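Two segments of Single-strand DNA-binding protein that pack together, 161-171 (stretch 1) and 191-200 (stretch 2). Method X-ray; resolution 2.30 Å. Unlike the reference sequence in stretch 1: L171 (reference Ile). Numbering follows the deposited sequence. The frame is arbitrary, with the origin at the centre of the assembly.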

# COMPACT_ATOMS: atom_id res chain seq x y z
N PRO A 161 -2.55 -7.08 -13.02
CA PRO A 161 -2.43 -7.75 -14.32
C PRO A 161 -1.35 -8.78 -14.17
O PRO A 161 -0.65 -8.75 -13.16
CB PRO A 161 -2.03 -6.59 -15.29
CG PRO A 161 -1.24 -5.61 -14.39
CD PRO A 161 -1.78 -5.80 -12.94
N PRO A 162 -1.22 -9.72 -15.13
CA PRO A 162 -0.53 -10.98 -14.94
C PRO A 162 0.95 -10.97 -14.53
O PRO A 162 1.26 -11.72 -13.63
CB PRO A 162 -0.74 -11.70 -16.31
CG PRO A 162 -2.01 -11.09 -16.81
CD PRO A 162 -1.84 -9.67 -16.47
N PRO A 163 1.84 -10.17 -15.23
CA PRO A 163 3.29 -10.20 -14.90
C PRO A 163 3.53 -9.71 -13.47
O PRO A 163 4.41 -10.22 -12.79
CB PRO A 163 3.91 -9.17 -15.84
CG PRO A 163 2.72 -8.35 -16.46
CD PRO A 163 1.50 -9.21 -16.30
N LEU A 164 2.67 -8.78 -13.01
CA LEU A 164 2.69 -8.30 -11.62
C LEU A 164 2.02 -9.20 -10.62
O LEU A 164 2.50 -9.34 -9.56
CB LEU A 164 2.10 -6.87 -11.55
CG LEU A 164 2.81 -5.81 -12.43
CD1 LEU A 164 2.14 -4.49 -12.26
CD2 LEU A 164 4.29 -5.64 -12.23
N ALA A 165 0.86 -9.78 -10.93
CA ALA A 165 0.27 -10.77 -10.06
C ALA A 165 1.22 -11.92 -9.79
O ALA A 165 1.28 -12.41 -8.66
CB ALA A 165 -1.18 -11.32 -10.65
N PHE A 166 1.92 -12.38 -10.83
CA PHE A 166 2.90 -13.46 -10.68
C PHE A 166 4.03 -13.08 -9.70
O PHE A 166 4.32 -13.82 -8.75
CB PHE A 166 3.50 -13.79 -12.05
CG PHE A 166 4.42 -15.03 -12.02
CD1 PHE A 166 3.91 -16.32 -12.13
CD2 PHE A 166 5.76 -14.90 -11.92
CE1 PHE A 166 4.78 -17.43 -12.06
CE2 PHE A 166 6.60 -16.00 -11.87
CZ PHE A 166 6.09 -17.25 -11.93
N GLU A 167 4.69 -11.95 -9.93
CA GLU A 167 5.81 -11.54 -9.05
C GLU A 167 5.35 -11.19 -7.64
O GLU A 167 6.15 -11.25 -6.69
CB GLU A 167 6.66 -10.40 -9.69
CG GLU A 167 7.54 -10.98 -10.85
CD GLU A 167 8.53 -12.10 -10.35
OE1 GLU A 167 8.72 -12.24 -9.11
OE2 GLU A 167 9.15 -12.82 -11.15
N ARG A 168 4.09 -10.83 -7.48
CA ARG A 168 3.54 -10.56 -6.15
C ARG A 168 3.42 -11.82 -5.27
O ARG A 168 3.30 -11.73 -4.05
CB ARG A 168 2.19 -9.80 -6.27
CG ARG A 168 1.24 -9.78 -5.05
CD ARG A 168 1.56 -8.57 -4.24
NE ARG A 168 1.01 -8.38 -2.87
CZ ARG A 168 1.53 -8.91 -1.77
NH1 ARG A 168 2.50 -9.82 -1.84
NH2 ARG A 168 1.05 -8.56 -0.60
N ILE A 169 3.48 -13.01 -5.88
CA ILE A 169 3.61 -14.22 -5.06
C ILE A 169 4.91 -14.11 -4.26
O ILE A 169 5.99 -13.79 -4.82
CB ILE A 169 3.51 -15.55 -5.84
CG1 ILE A 169 2.16 -15.68 -6.65
CG2 ILE A 169 3.71 -16.75 -4.83
CD1 ILE A 169 2.22 -16.50 -8.07
N ASP A 170 4.84 -14.27 -2.96
CA ASP A 170 6.06 -14.05 -2.18
C ASP A 170 6.73 -15.39 -1.83
O ASP A 170 6.06 -16.41 -1.77
CB ASP A 170 5.82 -13.23 -0.91
CG ASP A 170 4.95 -13.96 0.05
OD1 ASP A 170 3.96 -14.54 -0.43
OD2 ASP A 170 5.27 -13.99 1.28
N LEU A 171 8.04 -15.39 -1.68
CA LEU A 171 8.69 -16.63 -1.23
C LEU A 171 8.72 -16.73 0.29
O LEU A 171 9.15 -15.78 0.97
CB LEU A 171 10.13 -16.74 -1.79
CG LEU A 171 10.02 -16.39 -3.29
CD1 LEU A 171 11.38 -16.01 -3.73
CD2 LEU A 171 9.45 -17.53 -4.17
N CYS A 191 13.11 -19.63 -7.38
CA CYS A 191 12.07 -18.65 -7.11
C CYS A 191 10.95 -18.72 -8.16
O CYS A 191 9.78 -18.79 -7.80
CB CYS A 191 12.66 -17.24 -7.06
SG CYS A 191 13.46 -16.91 -5.49
N PHE A 192 11.33 -18.73 -9.44
CA PHE A 192 10.37 -18.85 -10.55
C PHE A 192 9.54 -20.17 -10.49
O PHE A 192 8.29 -20.17 -10.65
CB PHE A 192 11.09 -18.66 -11.91
CG PHE A 192 10.20 -18.86 -13.07
CD1 PHE A 192 9.33 -17.86 -13.47
CD2 PHE A 192 10.18 -20.09 -13.76
CE1 PHE A 192 8.44 -18.08 -14.54
CE2 PHE A 192 9.34 -20.31 -14.80
CZ PHE A 192 8.47 -19.26 -15.20
N GLN A 193 10.22 -21.28 -10.21
CA GLN A 193 9.58 -22.58 -10.15
C GLN A 193 8.68 -22.56 -8.94
O GLN A 193 7.56 -23.04 -9.02
CB GLN A 193 10.61 -23.78 -10.07
CG GLN A 193 11.35 -24.11 -11.35
CD GLN A 193 12.44 -25.28 -11.23
OE1 GLN A 193 13.10 -25.51 -10.17
NE2 GLN A 193 12.60 -26.02 -12.35
N TYR A 194 9.14 -21.99 -7.83
CA TYR A 194 8.21 -21.85 -6.68
C TYR A 194 6.92 -21.05 -7.02
O TYR A 194 5.80 -21.50 -6.73
CB TYR A 194 8.89 -21.23 -5.43
CG TYR A 194 7.85 -21.08 -4.31
CD1 TYR A 194 7.60 -22.12 -3.42
CD2 TYR A 194 7.06 -19.91 -4.22
CE1 TYR A 194 6.62 -21.99 -2.38
CE2 TYR A 194 6.07 -19.76 -3.21
CZ TYR A 194 5.85 -20.80 -2.31
OH TYR A 194 4.88 -20.65 -1.33
N LYS A 195 7.08 -19.84 -7.58
CA LYS A 195 5.89 -19.02 -7.96
C LYS A 195 5.03 -19.68 -9.06
O LYS A 195 3.80 -19.56 -9.05
CB LYS A 195 6.32 -17.58 -8.34
CG LYS A 195 7.05 -16.80 -7.22
CD LYS A 195 7.29 -15.34 -7.61
CE LYS A 195 8.22 -14.70 -6.68
NZ LYS A 195 8.10 -13.21 -6.70
N LEU A 196 5.69 -20.35 -10.03
CA LEU A 196 4.99 -21.11 -11.12
C LEU A 196 4.01 -22.14 -10.57
O LEU A 196 2.87 -22.25 -11.07
CB LEU A 196 5.99 -21.75 -12.11
CG LEU A 196 5.45 -22.45 -13.37
CD1 LEU A 196 4.76 -21.41 -14.32
CD2 LEU A 196 6.52 -23.29 -14.14
N GLU A 197 4.36 -22.82 -9.48
CA GLU A 197 3.41 -23.80 -8.93
C GLU A 197 2.24 -23.17 -8.19
O GLU A 197 1.16 -23.64 -8.25
CB GLU A 197 4.08 -24.78 -8.00
CG GLU A 197 5.53 -24.94 -8.18
CD GLU A 197 5.97 -26.26 -7.58
OE1 GLU A 197 5.85 -26.41 -6.31
OE2 GLU A 197 6.39 -27.15 -8.40
N VAL A 198 2.47 -22.09 -7.46
CA VAL A 198 1.39 -21.34 -6.85
C VAL A 198 0.49 -20.81 -7.96
O VAL A 198 -0.72 -20.95 -7.89
CB VAL A 198 1.97 -20.23 -5.98
CG1 VAL A 198 0.88 -19.44 -5.31
CG2 VAL A 198 2.88 -20.91 -4.93
N TRP A 199 1.10 -20.22 -8.98
CA TRP A 199 0.37 -19.58 -10.06
C TRP A 199 -0.53 -20.59 -10.78
O TRP A 199 -1.73 -20.36 -10.96
CB TRP A 199 1.44 -19.04 -11.03
CG TRP A 199 0.93 -18.50 -12.31
CD1 TRP A 199 0.94 -19.12 -13.54
CD2 TRP A 199 0.39 -17.18 -12.52
NE1 TRP A 199 0.42 -18.29 -14.47
CE2 TRP A 199 0.08 -17.09 -13.89
CE3 TRP A 199 0.20 -16.06 -11.69
CZ2 TRP A 199 -0.42 -15.91 -14.46
CZ3 TRP A 199 -0.34 -14.89 -12.25
CH2 TRP A 199 -0.62 -14.83 -13.62
N ASN A 200 0.08 -21.70 -11.23
CA ASN A 200 -0.62 -22.85 -11.87
C ASN A 200 -1.76 -23.46 -11.07
O ASN A 200 -2.88 -23.71 -11.59
CB ASN A 200 0.40 -23.91 -12.27
CG ASN A 200 1.10 -23.54 -13.52
OD1 ASN A 200 2.10 -24.15 -13.90
ND2 ASN A 200 0.57 -22.50 -14.21

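Three residues cover the most surface, together nearly half of the contact: K195 and F166, which have 119 and 118 Å² covered by the opposite stretch, and L171 with 98 Å², in an interface that buries 716 Å² summed over both sides. The short helix 162-167 meets helix 191-200 at 109° between their N-to-C directions, with the axes no nearer than 10.5 Å. Large side chains span that separation, among them F166, K195 and W199.

F166 enters the longer helix as a knob among F192, K195, L196 and W199. Its CA-to-CB bond points sideways, but chi1 at -173° (t) brings the end of the ring nearer to the helix. The ring edge faces W199: the F166 ring and the five-membered ring of W199 have centroids 5.2 Å apart and planes at 74°, and F166 CD1 lies 3.6 Å from W199 CD2. On one face of the phenylalanine sits K195 CB, 4.1 Å from the centroid of the F166 ring and 28° off its normal, a CH-pi contact. F192 completes the aromatic surroundings obliquely, F166 CZ being 3.6 Å from F192 CE1. A flat, apolar ring suits this pocket because both its edge and its face are used.

K195 combines two chemistries. Its CB points toward stretch 1 and its chain runs nearly extended, chi1 m followed by three t angles, so that the methylenes pass F166 and I169 (I169 CB to K195 CG, 4.0 Å) before the amine reaches the backbone at E167 and I169. There K195 NZ donates to E167 O at 2.8 Å and to E167 OE1 at 2.7 Å, the latter also a salt bridge, and makes a weak hydrogen bond to I169 O at 2.9 Å. Thus a buried lysine has its charge balanced by a carboxylate and its polar end met by backbone carbonyls. E167 has its CA-to-CB bond directed away, yet its m, m rotamer brings the carboxylate back to the amine.

From I169 to L171, stretch 1 continues along stretch 2 in apolar contacts. I169 points toward it, placing I169 CG2 3.9 Å from V198 CG1 and I169 CD1 4.0 Å from W199 CB. L171, which is Ile in the reference sequence, extends the apolar surface toward the N-terminal part of stretch 2: L171 CD2 approaches Y194 CD2 at 3.4 Å and K195 CG at 3.9 Å. At the other end, A165 CB lies 4.0 Å from W199 CZ3, near the indole plane, a small side chain against the ring's edge.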